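Side-chain contacts in protein (sliding clamp) (Enterobacteria phage RB69, PDB 1B77), which forms a ring-shaped trimeric sliding clamp that probably encircles DNA and tethers the phage DNA polymerase for processive replication: residues 9-14 and 19-24; 61-66 and 88-93; 71-76 and 81-86. All coordinates share one frame; numbering follows the deposited sequence.

Interaction 1 (9-14 and 19-24)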
# COMPACT_ATOMS: atom_id res chain seq x y z
N ALA A 9 -18.91 -4.88 -10.47
CA ALA A 9 -18.71 -3.94 -9.37
C ALA A 9 -19.74 -4.17 -8.27
O ALA A 9 -19.42 -4.07 -7.09
CB ALA A 9 -18.77 -2.50 -9.87
N ILE A 10 -20.98 -4.49 -8.65
CA ILE A 10 -21.99 -4.72 -7.63
C ILE A 10 -21.74 -6.05 -6.95
O ILE A 10 -21.95 -6.19 -5.74
CB ILE A 10 -23.41 -4.68 -8.22
CG1 ILE A 10 -23.69 -3.29 -8.80
CG2 ILE A 10 -24.43 -4.99 -7.12
CD1 ILE A 10 -25.04 -3.13 -9.52
N LEU A 11 -21.27 -7.04 -7.71
CA LEU A 11 -20.98 -8.35 -7.14
C LEU A 11 -19.84 -8.25 -6.13
O LEU A 11 -19.77 -9.02 -5.17
CB LEU A 11 -20.61 -9.34 -8.25
CG LEU A 11 -21.82 -9.93 -8.97
CD1 LEU A 11 -21.37 -10.74 -10.18
CD2 LEU A 11 -22.61 -10.80 -7.97
N LYS A 12 -18.94 -7.29 -6.36
CA LYS A 12 -17.82 -7.09 -5.46
C LYS A 12 -18.33 -6.51 -4.13
O LYS A 12 -17.79 -6.83 -3.07
CB LYS A 12 -16.78 -6.15 -6.10
CG LYS A 12 -15.36 -6.38 -5.58
CD LYS A 12 -14.33 -5.49 -6.27
CE LYS A 12 -12.90 -5.82 -5.78
NZ LYS A 12 -12.43 -7.21 -6.16
N ASN A 13 -19.37 -5.68 -4.18
CA ASN A 13 -19.93 -5.13 -2.95
C ASN A 13 -20.61 -6.27 -2.18
O ASN A 13 -20.52 -6.35 -0.96
CB ASN A 13 -20.95 -4.02 -3.25
CG ASN A 13 -21.73 -3.57 -2.01
OD1 ASN A 13 -22.91 -3.87 -1.87
ND2 ASN A 13 -21.06 -2.86 -1.11
N PHE A 14 -21.27 -7.17 -2.92
CA PHE A 14 -21.94 -8.32 -2.32
C PHE A 14 -20.94 -9.26 -1.62
O PHE A 14 -21.21 -9.75 -0.52
CB PHE A 14 -22.71 -9.10 -3.40
CG PHE A 14 -24.05 -8.49 -3.78
CD1 PHE A 14 -24.26 -7.11 -3.72
CD2 PHE A 14 -25.10 -9.30 -4.22
CE1 PHE A 14 -25.49 -6.55 -4.10
CE2 PHE A 14 -26.33 -8.75 -4.61
CZ PHE A 14 -26.52 -7.37 -4.54
N SER A 19 -18.82 -13.82 1.54
CA SER A 19 -17.75 -14.20 0.62
C SER A 19 -18.20 -15.17 -0.48
O SER A 19 -17.50 -15.35 -1.48
CB SER A 19 -16.58 -14.81 1.40
OG SER A 19 -17.02 -15.90 2.20
N GLY A 20 -19.36 -15.79 -0.28
CA GLY A 20 -19.86 -16.72 -1.28
C GLY A 20 -21.21 -16.28 -1.80
O GLY A 20 -21.80 -15.35 -1.26
N ILE A 21 -21.70 -16.92 -2.85
CA ILE A 21 -23.00 -16.54 -3.38
C ILE A 21 -23.62 -17.60 -4.28
O ILE A 21 -22.94 -18.49 -4.80
CB ILE A 21 -22.89 -15.22 -4.18
CG1 ILE A 21 -24.29 -14.67 -4.47
CG2 ILE A 21 -22.15 -15.46 -5.48
CD1 ILE A 21 -24.26 -13.27 -5.04
N LEU A 22 -24.94 -17.54 -4.42
CA LEU A 22 -25.62 -18.46 -5.31
C LEU A 22 -26.19 -17.59 -6.43
O LEU A 22 -26.99 -16.70 -6.17
CB LEU A 22 -26.76 -19.20 -4.60
CG LEU A 22 -27.63 -20.07 -5.52
CD1 LEU A 22 -26.79 -21.19 -6.14
CD2 LEU A 22 -28.80 -20.66 -4.72
N LEU A 23 -25.75 -17.83 -7.66
CA LEU A 23 -26.26 -17.08 -8.80
C LEU A 23 -27.37 -17.92 -9.42
O LEU A 23 -27.21 -19.12 -9.59
CB LEU A 23 -25.17 -16.82 -9.83
CG LEU A 23 -23.98 -15.97 -9.40
CD1 LEU A 23 -22.94 -15.98 -10.51
CD2 LEU A 23 -24.44 -14.56 -9.09
N SER A 24 -28.50 -17.27 -9.72
CA SER A 24 -29.65 -17.94 -10.32
C SER A 24 -29.99 -17.30 -11.66
O SER A 24 -29.83 -16.10 -11.85
CB SER A 24 -30.88 -17.84 -9.40
OG SER A 24 -30.64 -18.46 -8.15
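The ring of Phe-14 meets Ile-21 at its edge: the terminal CD1 methyl of Ile-21 sits near the ring plane, 4.1 Å from Phe-14 CD2. The aromatic ring therefore presents its rim to the short strand 21-23, while Ile-29 and Thr-31 of strand 28-32 also touch it. The same methyl also reaches Leu-11, one helical turn earlier, with Leu-11 CD2 and Ile-21 CD1 4.2 Å apart. A single methyl thus serves two side chains of the helix. What brings it there is the stretched course of Ile-21, whose CG1 is anti to the backbone N (chi1 -167°) and whose CD1 continues the zigzag (chi2 170°). The side chains of Leu-11 and Ile-21 cross at about a right angle, and they touch through these two methyls.

This is the first helix of a sliding-clamp domain laid over a neighbouring strand. The axes of segment 9-14 and strand 21-23 run in roughly opposite senses, 11.3 Å apart at the closest point and with 144° between their directions. Backbone atoms stay well separated, and methyl groups and the ring rim bridge the gap. Leu-11 makes a second contact through the same branch, its CD2 lying 4.3 Å from Leu-23 CD2. Ile-21 and Leu-23, two residues apart on the strand, both offer methyls to that one leucine branch. All four side chains are buried, and no hydrogen bond joins the segments. Strand 52-54 pairs with 21-23 through its backbone, and Leu-61 of helix 57-64 packs against Leu-11.

Interaction 2 (61-66 and 88-93)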
# COMPACT_ATOMS: atom_id res chain seq x y z
N LEU A 61 -14.30 -12.94 -9.17
CA LEU A 61 -14.38 -11.64 -9.83
C LEU A 61 -12.99 -11.13 -10.24
O LEU A 61 -12.82 -10.63 -11.35
CB LEU A 61 -15.07 -10.63 -8.92
CG LEU A 61 -16.51 -11.00 -8.55
CD1 LEU A 61 -17.05 -10.02 -7.51
CD2 LEU A 61 -17.37 -10.99 -9.82
N SER A 62 -12.02 -11.25 -9.34
CA SER A 62 -10.66 -10.80 -9.65
C SER A 62 -10.12 -11.54 -10.88
O SER A 62 -9.45 -10.96 -11.73
CB SER A 62 -9.73 -11.04 -8.46
OG SER A 62 -10.12 -10.25 -7.36
N ILE A 63 -10.44 -12.82 -10.97
CA ILE A 63 -9.99 -13.61 -12.11
C ILE A 63 -10.58 -13.08 -13.43
O ILE A 63 -9.93 -13.17 -14.48
CB ILE A 63 -10.36 -15.10 -11.90
CG1 ILE A 63 -9.16 -15.84 -11.31
CG2 ILE A 63 -10.83 -15.75 -13.20
CD1 ILE A 63 -7.94 -15.83 -12.20
N LEU A 64 -11.79 -12.53 -13.38
CA LEU A 64 -12.42 -12.01 -14.59
C LEU A 64 -11.68 -10.78 -15.08
O LEU A 64 -11.74 -10.44 -16.26
CB LEU A 64 -13.89 -11.67 -14.34
CG LEU A 64 -14.82 -12.84 -14.00
CD1 LEU A 64 -16.23 -12.33 -13.72
CD2 LEU A 64 -14.83 -13.84 -15.16
N SER A 65 -10.97 -10.11 -14.19
CA SER A 65 -10.24 -8.91 -14.57
C SER A 65 -9.04 -9.25 -15.45
O SER A 65 -8.49 -8.37 -16.11
CB SER A 65 -9.77 -8.14 -13.33
OG SER A 65 -8.68 -8.81 -12.71
N LEU A 66 -8.64 -10.52 -15.45
CA LEU A 66 -7.48 -10.98 -16.22
C LEU A 66 -7.79 -11.49 -17.62
O LEU A 66 -6.88 -11.86 -18.36
CB LEU A 66 -6.74 -12.07 -15.44
CG LEU A 66 -6.19 -11.67 -14.07
CD1 LEU A 66 -5.53 -12.87 -13.41
CD2 LEU A 66 -5.21 -10.51 -14.22
N SER A 88 -7.20 -18.60 -24.47
CA SER A 88 -7.06 -19.37 -23.25
C SER A 88 -8.40 -19.68 -22.60
O SER A 88 -9.44 -19.16 -23.02
CB SER A 88 -6.18 -18.62 -22.26
OG SER A 88 -6.69 -17.32 -22.02
N THR A 89 -8.35 -20.52 -21.58
CA THR A 89 -9.54 -20.92 -20.84
C THR A 89 -9.21 -20.97 -19.35
O THR A 89 -8.13 -21.42 -18.95
CB THR A 89 -10.01 -22.32 -21.30
OG1 THR A 89 -10.25 -22.31 -22.71
CG2 THR A 89 -11.29 -22.73 -20.59
N VAL A 90 -10.13 -20.49 -18.52
CA VAL A 90 -9.93 -20.52 -17.08
C VAL A 90 -11.07 -21.32 -16.48
O VAL A 90 -12.23 -21.06 -16.75
CB VAL A 90 -9.97 -19.10 -16.45
CG1 VAL A 90 -9.90 -19.21 -14.93
CG2 VAL A 90 -8.82 -18.25 -16.98
N TYR A 91 -10.73 -22.32 -15.66
CA TYR A 91 -11.75 -23.12 -15.01
C TYR A 91 -11.81 -22.69 -13.55
O TYR A 91 -10.77 -22.46 -12.92
CB TYR A 91 -11.42 -24.61 -15.11
CG TYR A 91 -11.32 -25.10 -16.53
CD1 TYR A 91 -12.46 -25.29 -17.31
CD2 TYR A 91 -10.08 -25.35 -17.11
CE1 TYR A 91 -12.36 -25.73 -18.63
CE2 TYR A 91 -9.97 -25.79 -18.42
CZ TYR A 91 -11.11 -25.98 -19.18
OH TYR A 91 -10.99 -26.40 -20.48
N TRP A 92 -13.02 -22.55 -13.02
CA TRP A 92 -13.21 -22.14 -11.63
C TRP A 92 -14.16 -23.12 -10.96
O TRP A 92 -15.17 -23.52 -11.53
CB TRP A 92 -13.77 -20.71 -11.57
CG TRP A 92 -13.73 -20.10 -10.19
CD1 TRP A 92 -14.68 -20.21 -9.22
CD2 TRP A 92 -12.66 -19.33 -9.63
NE1 TRP A 92 -14.28 -19.55 -8.09
CE2 TRP A 92 -13.04 -19.00 -8.31
CE3 TRP A 92 -11.42 -18.89 -10.11
CZ2 TRP A 92 -12.23 -18.24 -7.46
CZ3 TRP A 92 -10.60 -18.13 -9.26
CH2 TRP A 92 -11.01 -17.82 -7.95
N PRO A 93 -13.85 -23.53 -9.73
CA PRO A 93 -14.71 -24.49 -9.03
C PRO A 93 -16.13 -24.03 -8.71
O PRO A 93 -16.36 -22.90 -8.28
CB PRO A 93 -13.92 -24.81 -7.78
CG PRO A 93 -13.22 -23.52 -7.49
CD PRO A 93 -12.72 -23.14 -8.87
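Immediately before Ile-63, the residue that meets both Val-90 and Trp-92, the carbonyl O of Ser-62 accepts the backbone N-H of Ser-65 with N and O 3.0 Å apart. Ile-63 O in turn takes Leu-66 N at 3.1 Å. These bonds hold the chain turned at the Ile-63 position, while the contact with the strand itself is entirely apolar. It belongs to the sliding-clamp fold, in which a helix is laid against a beta sheet: here helix 57-64 sits over strand 88-92, an outermost strand of its sheet within the chain.

Ile-63 directs its CB at the strand and divides its two branches between two residues of it. CG1 goes to the indole, approaching Trp-92 CZ3 obliquely at 3.4 Å, a close fit for a methylene. With the first torsion of Ile-63 at -96°, well off a staggered value, CG1 lies close to this corner of the six-membered ring. Trp-92 has its CG anti to the backbone N (chi1 -168°), which carries the indole out from the strand to the helix. Pro-93 CD lies over one face of the indole, 3.4 Å above its plane and displaced toward the rim, and Phe-60 meets Trp-92 edge-to-face.

The strand also reaches a subunit boundary. Ser-88, Thr-89 and Val-90 pair antiparallel with a strand of a neighbouring subunit, so the sheet runs on across the interface, and Leu-66 O accepts a hydrogen bond from Gln-125 NE2 of that subunit. Within the chain, the second branch of Ile-63 completes the contact, its CG2 methyl resting 4.0 Å from Val-90 CG1.

Interaction 3 (71-76 and 81-86)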
# COMPACT_ATOMS: atom_id res chain seq x y z
N ALA A 71 -15.43 -12.18 -22.19
CA ALA A 71 -15.21 -13.60 -21.98
C ALA A 71 -16.54 -14.29 -21.69
O ALA A 71 -17.32 -13.83 -20.85
CB ALA A 71 -14.24 -13.82 -20.82
N GLU A 72 -16.81 -15.38 -22.39
CA GLU A 72 -18.04 -16.12 -22.22
C GLU A 72 -17.85 -17.11 -21.07
O GLU A 72 -16.87 -17.86 -21.04
CB GLU A 72 -18.36 -16.87 -23.51
CG GLU A 72 -19.69 -17.61 -23.53
CD GLU A 72 -20.90 -16.69 -23.66
OE1 GLU A 72 -20.91 -15.85 -24.59
OE2 GLU A 72 -21.84 -16.82 -22.85
N ILE A 73 -18.78 -17.11 -20.12
CA ILE A 73 -18.69 -18.03 -19.01
C ILE A 73 -19.89 -18.96 -18.97
O ILE A 73 -21.03 -18.53 -19.12
CB ILE A 73 -18.55 -17.29 -17.66
CG1 ILE A 73 -18.76 -18.26 -16.51
CG2 ILE A 73 -19.50 -16.12 -17.61
CD1 ILE A 73 -18.66 -17.64 -15.14
N SER A 74 -19.62 -20.25 -18.76
CA SER A 74 -20.66 -21.27 -18.73
C SER A 74 -20.24 -22.43 -17.85
O SER A 74 -19.13 -22.43 -17.30
CB SER A 74 -20.92 -21.79 -20.14
OG SER A 74 -19.75 -22.42 -20.64
N MET A 75 -21.11 -23.42 -17.72
CA MET A 75 -20.79 -24.58 -16.90
C MET A 75 -20.07 -25.62 -17.75
O MET A 75 -20.51 -26.00 -18.82
CB MET A 75 -22.05 -25.17 -16.29
CG MET A 75 -21.75 -26.20 -15.20
SD MET A 75 -23.22 -26.95 -14.47
CE MET A 75 -23.71 -25.61 -13.31
N HIS A 76 -18.94 -26.09 -17.23
CA HIS A 76 -18.12 -27.07 -17.93
C HIS A 76 -18.65 -28.49 -17.77
O HIS A 76 -19.51 -28.76 -16.93
CB HIS A 76 -16.69 -27.01 -17.41
CG HIS A 76 -15.72 -27.78 -18.24
ND1 HIS A 76 -14.68 -28.50 -17.70
CD2 HIS A 76 -15.60 -27.91 -19.59
CE1 HIS A 76 -13.97 -29.05 -18.67
NE2 HIS A 76 -14.51 -28.70 -19.82
N ILE A 81 -17.09 -24.28 -13.48
CA ILE A 81 -17.26 -23.13 -14.36
C ILE A 81 -16.14 -22.97 -15.36
O ILE A 81 -14.96 -23.11 -15.02
CB ILE A 81 -17.33 -21.83 -13.56
CG1 ILE A 81 -18.44 -21.90 -12.52
CG2 ILE A 81 -17.51 -20.66 -14.50
CD1 ILE A 81 -18.33 -20.83 -11.47
N LYS A 82 -16.52 -22.64 -16.60
CA LYS A 82 -15.56 -22.40 -17.66
C LYS A 82 -15.60 -20.95 -18.12
O LYS A 82 -16.67 -20.40 -18.37
CB LYS A 82 -15.82 -23.31 -18.86
CG LYS A 82 -14.93 -22.98 -20.05
CD LYS A 82 -15.22 -23.82 -21.28
CE LYS A 82 -14.38 -23.34 -22.48
NZ LYS A 82 -14.47 -24.25 -23.66
N ILE A 83 -14.43 -20.34 -18.23
CA ILE A 83 -14.32 -18.96 -18.68
C ILE A 83 -13.53 -18.97 -19.98
O ILE A 83 -12.31 -19.16 -19.99
CB ILE A 83 -13.58 -18.09 -17.64
CG1 ILE A 83 -14.28 -18.22 -16.28
CG2 ILE A 83 -13.57 -16.64 -18.09
CD1 ILE A 83 -13.49 -17.64 -15.13
N ALA A 84 -14.24 -18.77 -21.09
CA ALA A 84 -13.64 -18.79 -22.42
C ALA A 84 -13.09 -17.44 -22.87
O ALA A 84 -13.84 -16.49 -23.08
CB ALA A 84 -14.65 -19.31 -23.44
N ASP A 85 -11.77 -17.38 -23.04
CA ASP A 85 -11.10 -16.15 -23.48
C ASP A 85 -10.57 -16.38 -24.91
O ASP A 85 -10.70 -17.47 -25.45
CB ASP A 85 -9.96 -15.81 -22.52
CG ASP A 85 -9.45 -14.39 -22.69
OD1 ASP A 85 -10.15 -13.57 -23.32
OD2 ASP A 85 -8.36 -14.09 -22.17
N THR A 86 -9.98 -15.35 -25.51
CA THR A 86 -9.47 -15.45 -26.89
C THR A 86 -8.63 -16.71 -27.17
O THR A 86 -9.03 -17.55 -27.97
CB THR A 86 -8.65 -14.21 -27.27
OG1 THR A 86 -9.42 -13.03 -26.97
CG2 THR A 86 -8.34 -14.22 -28.77
O HOH W 1 -17.63 -20.54 -21.39
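Strands 72-75 and 81-84 form an antiparallel hairpin in which Glu-72/Ala-84 and Ser-74/Lys-82 are hydrogen-bonded pairs and Ile-73/Ile-83 is a non-hydrogen-bonded pair. The Ser-74 pair is held more firmly: Lys-82 N to Ser-74 O spans 2.7 Å and is almost straight at 175°. At the other pair, Ala-84 N reaches Glu-72 O at 2.8 Å, while the return bond from Glu-72 N to Ala-84 O is longer, 3.2 Å, and bent.

On one face Ile-73 and Ile-83 lie side by side under Phe-60 of helix 57-64. Ile-73 also runs diagonally to Ile-81, its CD1 only 3.3 Å from Ile-81 CG2, tighter than usual. With CG1 anti to the backbone N (chi1 167°), Ile-73 carries CD1 to that methyl. Next to Glu-72, Ala-71 CB touches Ile-83 CG2 at 4.0 Å.

Glu-72, Ser-74, Lys-82 and Ala-84 turn to the other face. Here a water joins Ser-74 OG to the carbonyls of Glu-72 and Lys-82, and Glu-72 makes a salt bridge with Lys-2. The hairpin is thus amphipathic: Ile-73 and Ile-83 pack on helix 57-64, and the water gives two strand carbonyls a second hydrogen bond.

In the fold
Interactions 1 and 2 each set a helix against a strand, and interaction 3 pairs two strands, all in the N-terminal half of the clamp subunit. Interactions 2 and 3 are neighbours, centres about 8 Å apart, because strands 81-84 and 88-92 adjoin in one sheet: Val-90 O to Ile-83 N is 2.7 Å, a probable hydrogen bond. The hairpin of interaction 3 is nested inside the loop that interaction 2 closes. Interaction 1 lies about 15 Å, centre to centre, from interaction 2, yet the helices touch, with Leu-61 CD1 3.6 Å from Leu-11 C. Interactions 1 and 3 do not meet, their nearest atoms being about 7 Å apart. Interactions 2 and 3 both reach Gln-125 of the neighbouring subunit, whereas no other chain touches interaction 1.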